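Side-chain contacts in protein (CD58) (Homo sapiens, PDB 1CCZ), which probably mediates adhesion between immune cells by binding the receptor CD2 through its N-terminal immunoglobulin-like domain: residues Gln3-Tyr6 with Asn12-Phe15; Lys50-Leu55 with Asn66-Asp71; Glu74-Ser79 with Thr85-Leu90. All coordinates share one frame; numbering follows the deposited sequence. Where two conformers were deposited one is given.

All three contacts lie in one immunoglobulin-like sandwich of the kind found in the CD2 family, and they follow one another along the chain. Interaction 1 spans its two sheets, interaction 2 ties the residue leading into edge strand 53-55 to the turn before strand 73-78, and interaction 3 is the hairpin that this last strand makes with 86-93. Interactions 1 and 3 are closest, with centres about 10 Å apart; Phe15 CE2 comes to 3.5 Å from Tyr75 CG. Val13 CG1 meets Leu67 CD1 at 3.8 Å, joining interaction 1 to interaction 2, and Leu67 CD2 lies 4.0 Å from Leu90 CD2 of interaction 3. Glycans grow from Asn12 and Asn66.

Interaction 1 (Gln3-Tyr6 with Asn12-Phe15); sequences QQIY and NVTF. With NAG (2-acetamido-2-deoxy-beta-D-glucopyranose), chain B.
The ring of Phe15 meets the side chain of Ile5 at a slant: CG1 of Ile5 is 4.0 Å from Phe15 CD1 and equally far from Phe15 CE1. Phe88 meets the same ring with planes only about 20° apart, and Tyr75 meets it at a steeper tilt. Ile5 divides its two branches between partners. With CG1 anti to the carbonyl carbon (chi1 -53°), CG1 goes to Phe15, while Ile5 CG2 packs 4.0 Å from Val13 CG1. Val13 CG1 also lies 4.2 Å from Tyr6 O.

The two strands run antiparallel at 168°, yet their axes stay 8.3 Å apart and no hydrogen bond crosses. They belong to different sheets: Ile5 pairs with Phe89 and Tyr91, Val13 with Ile64. The chain steps here from the A' strand, which pairs in parallel with strand 86-93 (G), to the B strand of the facing sheet. A water joins Gln3 NE2 to Thr14 O through weak bonds at one margin. Beyond Val13, Asn12 ND2 carries a glycan, the covalent bond to C1 being 1.4 Å. The side chains that touch across these two segments are all apolar and no direct hydrogen bond joins them, so cohesion between them rests mainly on dispersion and the hydrophobic effect.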
loop_
_atom_site.group_PDB
_atom_site.type_symbol
_atom_site.label_atom_id
_atom_site.label_comp_id
_atom_site.label_asym_id
_atom_site.label_seq_id
_atom_site.Cartn_x
_atom_site.Cartn_y
_atom_site.Cartn_z
ATOM N N GLN A 3 -11.376 7.662 5.061
ATOM C CA GLN A 3 -10.577 6.499 5.407
ATOM C C GLN A 3 -9.450 6.323 4.426
ATOM O O GLN A 3 -9.625 6.541 3.223
ATOM C CB GLN A 3 -11.438 5.254 5.403
ATOM C CG GLN A 3 -11.632 4.645 6.752
ATOM C CD GLN A 3 -11.230 3.184 6.776
ATOM O OE1 GLN A 3 -10.179 2.835 7.305
ATOM N NE2 GLN A 3 -12.066 2.319 6.197
ATOM N N GLN A 4 -8.288 5.940 4.951
ATOM C CA GLN A 4 -7.107 5.716 4.129
ATOM C C GLN A 4 -7.032 4.221 3.882
ATOM O O GLN A 4 -7.053 3.434 4.833
ATOM C CB GLN A 4 -5.860 6.187 4.864
ATOM C CG GLN A 4 -5.885 7.658 5.195
ATOM C CD GLN A 4 -5.340 8.501 4.062
ATOM O OE1 GLN A 4 -6.062 9.312 3.461
ATOM N NE2 GLN A 4 -4.054 8.319 3.760
ATOM N N ILE A 5 -6.967 3.826 2.612
ATOM C CA ILE A 5 -6.910 2.405 2.274
ATOM C C ILE A 5 -5.692 2.142 1.398
ATOM O O ILE A 5 -5.407 2.888 0.462
ATOM C CB ILE A 5 -8.215 1.938 1.534
ATOM C CG1 ILE A 5 -9.455 2.320 2.352
ATOM C CG2 ILE A 5 -8.198 0.429 1.339
ATOM C CD1 ILE A 5 -9.722 1.404 3.524
ATOM N N TYR A 6 -4.976 1.072 1.715
ATOM C CA TYR A 6 -3.779 0.713 0.981
ATOM C C TYR A 6 -3.938 -0.626 0.287
ATOM O O TYR A 6 -4.105 -1.649 0.937
ATOM C CB TYR A 6 -2.594 0.690 1.951
ATOM C CG TYR A 6 -2.427 2.020 2.647
ATOM C CD1 TYR A 6 -1.827 3.095 1.987
ATOM C CD2 TYR A 6 -2.947 2.233 3.927
ATOM C CE1 TYR A 6 -1.757 4.352 2.568
ATOM C CE2 TYR A 6 -2.882 3.493 4.525
ATOM C CZ TYR A 6 -2.290 4.554 3.838
ATOM O OH TYR A 6 -2.263 5.827 4.394
ATOM N N ASN A 12 -6.856 -6.743 -4.340
ATOM C CA ASN A 12 -8.166 -6.125 -4.216
ATOM C C ASN A 12 -8.322 -5.480 -2.851
ATOM O O ASN A 12 -7.537 -5.736 -1.944
ATOM C CB ASN A 12 -9.248 -7.175 -4.407
ATOM C CG ASN A 12 -9.186 -8.256 -3.361
ATOM O OD1 ASN A 12 -9.505 -8.004 -2.201
ATOM N ND2 ASN A 12 -8.773 -9.457 -3.750
ATOM N N VAL A 13 -9.330 -4.632 -2.715
ATOM C CA VAL A 13 -9.601 -3.982 -1.447
ATOM C C VAL A 13 -11.101 -3.870 -1.308
ATOM O O VAL A 13 -11.831 -3.937 -2.296
ATOM C CB VAL A 13 -9.060 -2.535 -1.375
ATOM C CG1 VAL A 13 -7.564 -2.540 -1.229
ATOM C CG2 VAL A 13 -9.502 -1.755 -2.609
ATOM N N THR A 14 -11.558 -3.701 -0.075
ATOM C CA THR A 14 -12.970 -3.524 0.190
ATOM C C THR A 14 -13.132 -2.253 1.020
ATOM O O THR A 14 -12.447 -2.078 2.027
ATOM C CB THR A 14 -13.538 -4.713 0.958
ATOM O OG1 THR A 14 -13.535 -5.855 0.102
ATOM C CG2 THR A 14 -14.964 -4.424 1.419
ATOM N N PHE A 15 -13.998 -1.350 0.565
ATOM C CA PHE A 15 -14.276 -0.110 1.275
ATOM C C PHE A 15 -15.458 -0.479 2.166
ATOM O O PHE A 15 -16.600 -0.542 1.702
ATOM C CB PHE A 15 -14.673 0.994 0.295
ATOM C CG PHE A 15 -13.565 1.412 -0.655
ATOM C CD1 PHE A 15 -12.226 1.269 -0.308
ATOM C CD2 PHE A 15 -13.866 1.952 -1.899
ATOM C CE1 PHE A 15 -11.204 1.661 -1.193
ATOM C CE2 PHE A 15 -12.862 2.347 -2.788
ATOM C CZ PHE A 15 -11.529 2.203 -2.437
HETATM C C1 NAG B . -8.610 -10.499 -2.755
HETATM C C2 NAG B . -8.454 -11.859 -3.431
HETATM C C3 NAG B . -8.153 -12.977 -2.406
HETATM C C4 NAG B . -7.161 -12.558 -1.296
HETATM C C5 NAG B . -7.417 -11.131 -0.801
HETATM C C6 NAG B . -6.310 -10.625 0.105
HETATM C C7 NAG B . -9.682 -12.660 -5.341
HETATM C C8 NAG B . -11.032 -12.943 -5.977
HETATM N N2 NAG B . -9.697 -12.162 -4.113
HETATM O O3 NAG B . -7.619 -14.110 -3.088
HETATM O O4 NAG B . -7.276 -13.455 -0.195
HETATM O O5 NAG B . -7.491 -10.224 -1.916
HETATM O O6 NAG B . -6.392 -9.216 0.276
HETATM O O7 NAG B . -8.641 -12.895 -5.957
HETATM O O HOH W 1 -12.513 -0.110 4.789
#

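Interaction 2 (Lys50-Leu55 with Asn66-Asp71); sequences KNRVYL and NLTSSD. With NAG (2-acetamido-2-deoxy-beta-D-glucopyranose), chain C.
Arg52 grips the carboxylate of Asp71 end-on with two nitrogens: NH1 is 2.7 Å from Asp71 OD2 and NH2 is 2.9 Å from Asp71 OD1. Both bonds are nearly straight, with N-H...O angles of at least 169°. Both also lie near the guanidinium plane, which is turned only 18° from that of the carboxylate. OD1 uses its syn lone pair, and OD2 is met on its syn side. Such a bidentate salt bridge should favour the ionised form of both groups.

Asp71 OD2 accepts a second bond, from Thr68 N at 3.0 Å, which arrives from above the carboxylate plane. The backbone bond from Asp71 N to Thr68 O at 2.8 Å closes the same short turn, so Asp71 is held at both its main chain and its side chain. Arg52 is positioned in turn by its NE bond to Ser48 O, by an NH1 bond to Tyr65 O and by a cation-pi contact with Phe49. Its CG sits between the backbone N and the carbonyl carbon (chi1 58°), and from CG to NE the chain runs extended toward the turn.

Between the two segments the remaining contacts are few. Thr68 CG2 lies 4.2 Å from Arg52 NH2, and Leu67 CA is 4.3 Å from Arg52 NH1. Around the ion pair, Arg52 also packs on Ile64 and Asp71 on Phe49. Asn66 bears a glycan through a 1.5 Å bond from ND2 to C1.

An Arg-Asp bridge of this kind is a hallmark of V-type immunoglobulin domains. It links the residue leading into edge strand 53-55 to the 3-10 turn 69-71 in the loop between strand 62-64 and strand 73-78.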
loop_
_atom_site.group_PDB
_atom_site.type_symbol
_atom_site.label_atom_id
_atom_site.label_comp_id
_atom_site.label_asym_id
_atom_site.label_seq_id
_atom_site.Cartn_x
_atom_site.Cartn_y
_atom_site.Cartn_z
ATOM N N LYS A 50 -16.271 -2.337 -14.768
ATOM C CA LYS A 50 -17.180 -3.399 -15.189
ATOM C C LYS A 50 -16.442 -4.709 -15.070
ATOM O O LYS A 50 -15.294 -4.812 -15.478
ATOM C CB LYS A 50 -17.600 -3.213 -16.640
ATOM C CG LYS A 50 -18.847 -2.397 -16.822
ATOM C CD LYS A 50 -18.573 -1.202 -17.710
ATOM C CE LYS A 50 -19.241 -1.359 -19.051
ATOM N NZ LYS A 50 -20.711 -1.316 -18.873
ATOM N N ASN A 51 -17.083 -5.703 -14.483
ATOM C CA ASN A 51 -16.472 -7.011 -14.347
ATOM C C ASN A 51 -15.398 -7.128 -13.276
ATOM O O ASN A 51 -14.795 -8.189 -13.137
ATOM C CB ASN A 51 -15.900 -7.469 -15.698
ATOM C CG ASN A 51 -16.977 -7.599 -16.776
ATOM O OD1 ASN A 51 -17.984 -8.284 -16.579
ATOM N ND2 ASN A 51 -16.768 -6.940 -17.919
ATOM N N ARG A 52 -15.135 -6.063 -12.520
ATOM C CA ARG A 52 -14.142 -6.196 -11.463
ATOM C C ARG A 52 -14.454 -5.506 -10.151
ATOM O O ARG A 52 -13.542 -5.101 -9.435
ATOM C CB ARG A 52 -12.755 -5.780 -11.943
ATOM C CG ARG A 52 -12.644 -4.390 -12.458
ATOM C CD ARG A 52 -11.207 -3.975 -12.448
ATOM N NE ARG A 52 -11.068 -2.561 -12.764
ATOM C CZ ARG A 52 -10.310 -1.721 -12.074
ATOM N NH1 ARG A 52 -9.630 -2.165 -11.030
ATOM N NH2 ARG A 52 -10.228 -0.449 -12.433
ATOM N N VAL A 53 -15.742 -5.366 -9.845
ATOM C CA VAL A 53 -16.169 -4.794 -8.567
ATOM C C VAL A 53 -17.336 -5.630 -8.026
ATOM O O VAL A 53 -18.046 -6.288 -8.783
ATOM C CB VAL A 53 -16.650 -3.302 -8.683
ATOM C CG1 VAL A 53 -15.543 -2.418 -9.208
ATOM C CG2 VAL A 53 -17.862 -3.209 -9.574
ATOM N N TYR A 54 -17.500 -5.653 -6.714
ATOM C CA TYR A 54 -18.629 -6.338 -6.123
ATOM C C TYR A 54 -19.237 -5.355 -5.120
ATOM O O TYR A 54 -18.534 -4.761 -4.302
ATOM C CB TYR A 54 -18.226 -7.602 -5.401
ATOM C CG TYR A 54 -19.322 -8.050 -4.454
ATOM C CD1 TYR A 54 -20.560 -8.475 -4.947
ATOM C CD2 TYR A 54 -19.140 -8.016 -3.063
ATOM C CE1 TYR A 54 -21.583 -8.853 -4.087
ATOM C CE2 TYR A 54 -20.154 -8.389 -2.201
ATOM C CZ TYR A 54 -21.373 -8.808 -2.724
ATOM O OH TYR A 54 -22.385 -9.177 -1.879
ATOM N N LEU A 55 -20.550 -5.189 -5.172
ATOM C CA LEU A 55 -21.221 -4.248 -4.292
ATOM C C LEU A 55 -22.152 -4.949 -3.317
ATOM O O LEU A 55 -23.156 -5.547 -3.724
ATOM C CB LEU A 55 -22.009 -3.258 -5.151
ATOM C CG LEU A 55 -22.628 -2.005 -4.536
ATOM C CD1 LEU A 55 -21.704 -1.403 -3.481
ATOM C CD2 LEU A 55 -22.877 -1.007 -5.654
ATOM N N ASN A 66 -8.475 -6.758 -8.898
ATOM C CA ASN A 66 -7.405 -6.486 -9.838
ATOM C C ASN A 66 -6.967 -5.020 -9.923
ATOM O O ASN A 66 -6.992 -4.404 -10.995
ATOM C CB ASN A 66 -7.827 -6.984 -11.212
ATOM C CG ASN A 66 -6.664 -7.501 -12.004
ATOM O OD1 ASN A 66 -5.738 -8.115 -11.457
ATOM N ND2 ASN A 66 -6.700 -7.242 -13.304
ATOM N N LEU A 67 -6.537 -4.486 -8.785
ATOM C CA LEU A 67 -6.109 -3.099 -8.686
ATOM C C LEU A 67 -5.012 -2.705 -9.649
ATOM O O LEU A 67 -4.119 -3.492 -9.942
ATOM C CB LEU A 67 -5.666 -2.798 -7.254
ATOM C CG LEU A 67 -6.783 -2.859 -6.207
ATOM C CD1 LEU A 67 -6.207 -2.730 -4.813
ATOM C CD2 LEU A 67 -7.773 -1.734 -6.474
ATOM N N THR A 68 -5.096 -1.478 -10.148
ATOM C CA THR A 68 -4.111 -0.923 -11.062
ATOM C C THR A 68 -3.835 0.466 -10.505
ATOM O O THR A 68 -4.650 0.998 -9.755
ATOM C CB THR A 68 -4.649 -0.813 -12.523
ATOM O OG1 THR A 68 -3.798 0.047 -13.284
ATOM C CG2 THR A 68 -6.046 -0.226 -12.549
ATOM N N SER A 69 -2.693 1.044 -10.855
ATOM C CA SER A 69 -2.310 2.364 -10.354
ATOM C C SER A 69 -3.347 3.438 -10.600
ATOM O O SER A 69 -3.532 4.327 -9.767
ATOM C CB SER A 69 -0.992 2.813 -10.985
ATOM O OG SER A 69 -0.571 1.856 -11.937
ATOM N N SER A 70 -4.010 3.377 -11.753
ATOM C CA SER A 70 -5.021 4.372 -12.088
ATOM C C SER A 70 -6.144 4.357 -11.044
ATOM O O SER A 70 -6.863 5.347 -10.878
ATOM C CB SER A 70 -5.578 4.100 -13.487
ATOM O OG SER A 70 -5.598 2.712 -13.766
ATOM N N ASP A 71 -6.269 3.239 -10.328
ATOM C CA ASP A 71 -7.284 3.095 -9.288
ATOM C C ASP A 71 -7.013 3.923 -8.051
ATOM O O ASP A 71 -7.886 4.069 -7.195
ATOM C CB ASP A 71 -7.411 1.645 -8.867
ATOM C CG ASP A 71 -8.049 0.806 -9.920
ATOM O OD1 ASP A 71 -8.729 1.375 -10.801
ATOM O OD2 ASP A 71 -7.870 -0.420 -9.871
HETATM C C1 NAG C . -5.655 -7.744 -14.175
HETATM C C2 NAG C . -6.123 -9.061 -14.852
HETATM C C3 NAG C . -5.534 -9.181 -16.271
HETATM C C4 NAG C . -4.127 -8.544 -16.371
HETATM C C5 NAG C . -4.120 -7.069 -15.896
HETATM C C6 NAG C . -4.026 -6.080 -17.045
HETATM C C7 NAG C . -6.701 -11.029 -13.540
HETATM C C8 NAG C . -6.226 -12.212 -12.713
HETATM N N2 NAG C . -5.763 -10.224 -14.049
HETATM O O3 NAG C . -6.410 -8.554 -17.206
HETATM O O4 NAG C . -3.190 -9.299 -15.607
HETATM O O5 NAG C . -5.324 -6.750 -15.162
HETATM O O6 NAG C . -4.041 -4.744 -16.567
HETATM O O7 NAG C . -7.907 -10.860 -13.714
#

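Interaction 3 (Glu74-Ser79 with Thr85-Leu90); sequences EYEMES and TMKFFL
Tyr75 has CG anti to its carbonyl carbon (chi1 -69°) and Leu90 has CG anti to its backbone N (chi1 167°), two settings that bring Tyr75 CE1 to 4.0 Å from Leu90 CD2 as the side chains cross. The hydroxyl of Tyr75 reaches past this contact to bond with Asp71 O, forming the tyrosine corner of the domain. Further along, Met77 CB and Met86 CB pack at 3.8 Å.

Behind these groups the backbones pair antiparallel. Tyr75 N donates to Phe88 O at 2.7 Å and Phe88 N to Tyr75 O at 2.8 Å, making Tyr75-Phe88 a hydrogen-bonded pair; Met77 N reaches Met86 O at 2.9 Å. A CA-H...O contact of 3.4 Å from Glu74 CA to Phe88 O supplements them. This is the F-G hairpin of a V-type immunoglobulin domain, in the sheet through which CD2-family domains bind one another. Met77 occupies the place where many such domains carry the cysteine of the intersheet disulfide. Leu90 touches Val13 and Phe15 of the facing sheet.

Glu74, Glu76, Lys87 and Phe89 project from the reverse face. There Glu76 CG lies 4.0 Å from Lys87 CG, whereas the position of the Glu74 carboxylate is doubtful.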
loop_
_atom_site.group_PDB
_atom_site.type_symbol
_atom_site.label_atom_id
_atom_site.label_comp_id
_atom_site.label_asym_id
_atom_site.label_seq_id
_atom_site.Cartn_x
_atom_site.Cartn_y
_atom_site.Cartn_z
ATOM N N GLU A 74 -9.628 9.129 -4.736
ATOM C CA GLU A 74 -10.589 9.276 -3.674
ATOM C C GLU A 74 -11.899 8.710 -4.211
ATOM O O GLU A 74 -12.257 8.954 -5.364
ATOM C CB GLU A 74 -10.794 10.728 -3.317
ATOM C CG GLU A 74 -11.414 10.861 -1.954
ATOM C CD GLU A 74 -12.394 11.990 -1.872
ATOM O OE1 GLU A 74 -12.598 12.692 -2.886
ATOM O OE2 GLU A 74 -12.963 12.173 -0.778
ATOM N N TYR A 75 -12.592 7.942 -3.377
ATOM C CA TYR A 75 -13.863 7.332 -3.741
ATOM C C TYR A 75 -14.868 7.791 -2.705
ATOM O O TYR A 75 -14.543 7.928 -1.516
ATOM C CB TYR A 75 -13.777 5.806 -3.717
ATOM C CG TYR A 75 -12.920 5.208 -4.807
ATOM C CD1 TYR A 75 -11.520 5.345 -4.784
ATOM C CD2 TYR A 75 -13.498 4.494 -5.861
ATOM C CE1 TYR A 75 -10.716 4.779 -5.784
ATOM C CE2 TYR A 75 -12.706 3.926 -6.865
ATOM C CZ TYR A 75 -11.315 4.074 -6.814
ATOM O OH TYR A 75 -10.535 3.494 -7.782
ATOM N N GLU A 76 -16.094 8.027 -3.165
ATOM C CA GLU A 76 -17.158 8.482 -2.282
ATOM C C GLU A 76 -18.421 7.631 -2.473
ATOM O O GLU A 76 -18.790 7.278 -3.594
ATOM C CB GLU A 76 -17.458 9.962 -2.569
ATOM C CG GLU A 76 -16.215 10.815 -2.823
ATOM C CD GLU A 76 -15.778 10.832 -4.293
ATOM O OE1 GLU A 76 -16.646 10.661 -5.175
ATOM O OE2 GLU A 76 -14.565 11.020 -4.575
ATOM N N MET A 77 -19.061 7.295 -1.364
ATOM C CA MET A 77 -20.280 6.508 -1.384
ATOM C C MET A 77 -21.457 7.377 -1.007
ATOM O O MET A 77 -21.366 8.153 -0.061
ATOM C CB MET A 77 -20.194 5.379 -0.363
ATOM C CG MET A 77 -21.325 4.372 -0.462
ATOM S SD MET A 77 -22.229 4.166 1.091
ATOM C CE MET A 77 -23.248 5.636 1.014
ATOM N N GLU A 78 -22.557 7.274 -1.737
ATOM C CA GLU A 78 -23.731 8.034 -1.347
ATOM C C GLU A 78 -24.940 7.146 -1.418
ATOM O O GLU A 78 -25.020 6.254 -2.276
ATOM C CB GLU A 78 -23.943 9.264 -2.214
ATOM C CG GLU A 78 -23.761 9.066 -3.664
ATOM C CD GLU A 78 -24.109 10.326 -4.416
ATOM O OE1 GLU A 78 -25.294 10.708 -4.377
ATOM O OE2 GLU A 78 -23.215 10.945 -5.036
ATOM N N SER A 79 -25.861 7.382 -0.489
ATOM C CA SER A 79 -27.106 6.630 -0.392
ATOM C C SER A 79 -28.163 7.642 0.048
ATOM O O SER A 79 -27.872 8.501 0.874
ATOM C CB SER A 79 -26.963 5.528 0.644
ATOM O OG SER A 79 -28.002 4.582 0.495
ATOM N N THR A 85 -21.154 12.108 4.214
ATOM C CA THR A 85 -20.258 11.558 3.216
ATOM C C THR A 85 -19.533 10.311 3.720
ATOM O O THR A 85 -19.392 10.090 4.932
ATOM C CB THR A 85 -19.185 12.613 2.811
ATOM O OG1 THR A 85 -18.132 12.625 3.787
ATOM C CG2 THR A 85 -19.799 14.015 2.734
ATOM N N MET A 86 -19.096 9.490 2.773
ATOM C CA MET A 86 -18.323 8.296 3.066
ATOM C C MET A 86 -17.228 8.423 2.028
ATOM O O MET A 86 -17.435 8.138 0.840
ATOM C CB MET A 86 -19.140 7.040 2.839
ATOM C CG MET A 86 -20.244 6.862 3.844
ATOM S SD MET A 86 -19.719 5.974 5.312
ATOM C CE MET A 86 -18.332 5.046 4.720
ATOM N N LYS A 87 -16.080 8.924 2.482
ATOM C CA LYS A 87 -14.926 9.139 1.618
ATOM C C LYS A 87 -13.834 8.147 1.948
ATOM O O LYS A 87 -13.584 7.854 3.115
ATOM C CB LYS A 87 -14.390 10.557 1.792
ATOM C CG LYS A 87 -15.071 11.591 0.909
ATOM C CD LYS A 87 -15.458 12.842 1.703
ATOM C CE LYS A 87 -14.297 13.843 1.806
ATOM N NZ LYS A 87 -13.434 13.685 3.044
ATOM N N PHE A 88 -13.201 7.618 0.905
ATOM C CA PHE A 88 -12.120 6.654 1.064
ATOM C C PHE A 88 -11.024 7.039 0.099
ATOM O O PHE A 88 -11.306 7.207 -1.091
ATOM C CB PHE A 88 -12.581 5.240 0.695
ATOM C CG PHE A 88 -13.587 4.659 1.636
ATOM C CD1 PHE A 88 -14.933 5.008 1.543
ATOM C CD2 PHE A 88 -13.197 3.747 2.609
ATOM C CE1 PHE A 88 -15.878 4.453 2.409
ATOM C CE2 PHE A 88 -14.134 3.181 3.484
ATOM C CZ PHE A 88 -15.477 3.535 3.384
ATOM N N PHE A 89 -9.793 7.233 0.580
ATOM C CA PHE A 89 -8.719 7.511 -0.369
ATOM C C PHE A 89 -7.889 6.238 -0.449
ATOM O O PHE A 89 -7.343 5.740 0.541
ATOM C CB PHE A 89 -7.867 8.763 -0.031
ATOM C CG PHE A 89 -8.676 9.849 0.671
ATOM C CD1 PHE A 89 -9.298 9.580 1.879
ATOM C CD2 PHE A 89 -8.935 11.075 0.064
ATOM C CE1 PHE A 89 -10.163 10.491 2.449
ATOM C CE2 PHE A 89 -9.796 11.988 0.630
ATOM C CZ PHE A 89 -10.415 11.695 1.822
ATOM N N LEU A 90 -7.886 5.681 -1.650
ATOM C CA LEU A 90 -7.199 4.445 -1.935
ATOM C C LEU A 90 -5.853 4.703 -2.591
ATOM O O LEU A 90 -5.756 5.458 -3.562
ATOM C CB LEU A 90 -8.068 3.586 -2.867
ATOM C CG LEU A 90 -7.398 2.373 -3.528
ATOM C CD1 LEU A 90 -7.163 1.303 -2.472
ATOM C CD2 LEU A 90 -8.263 1.834 -4.673
#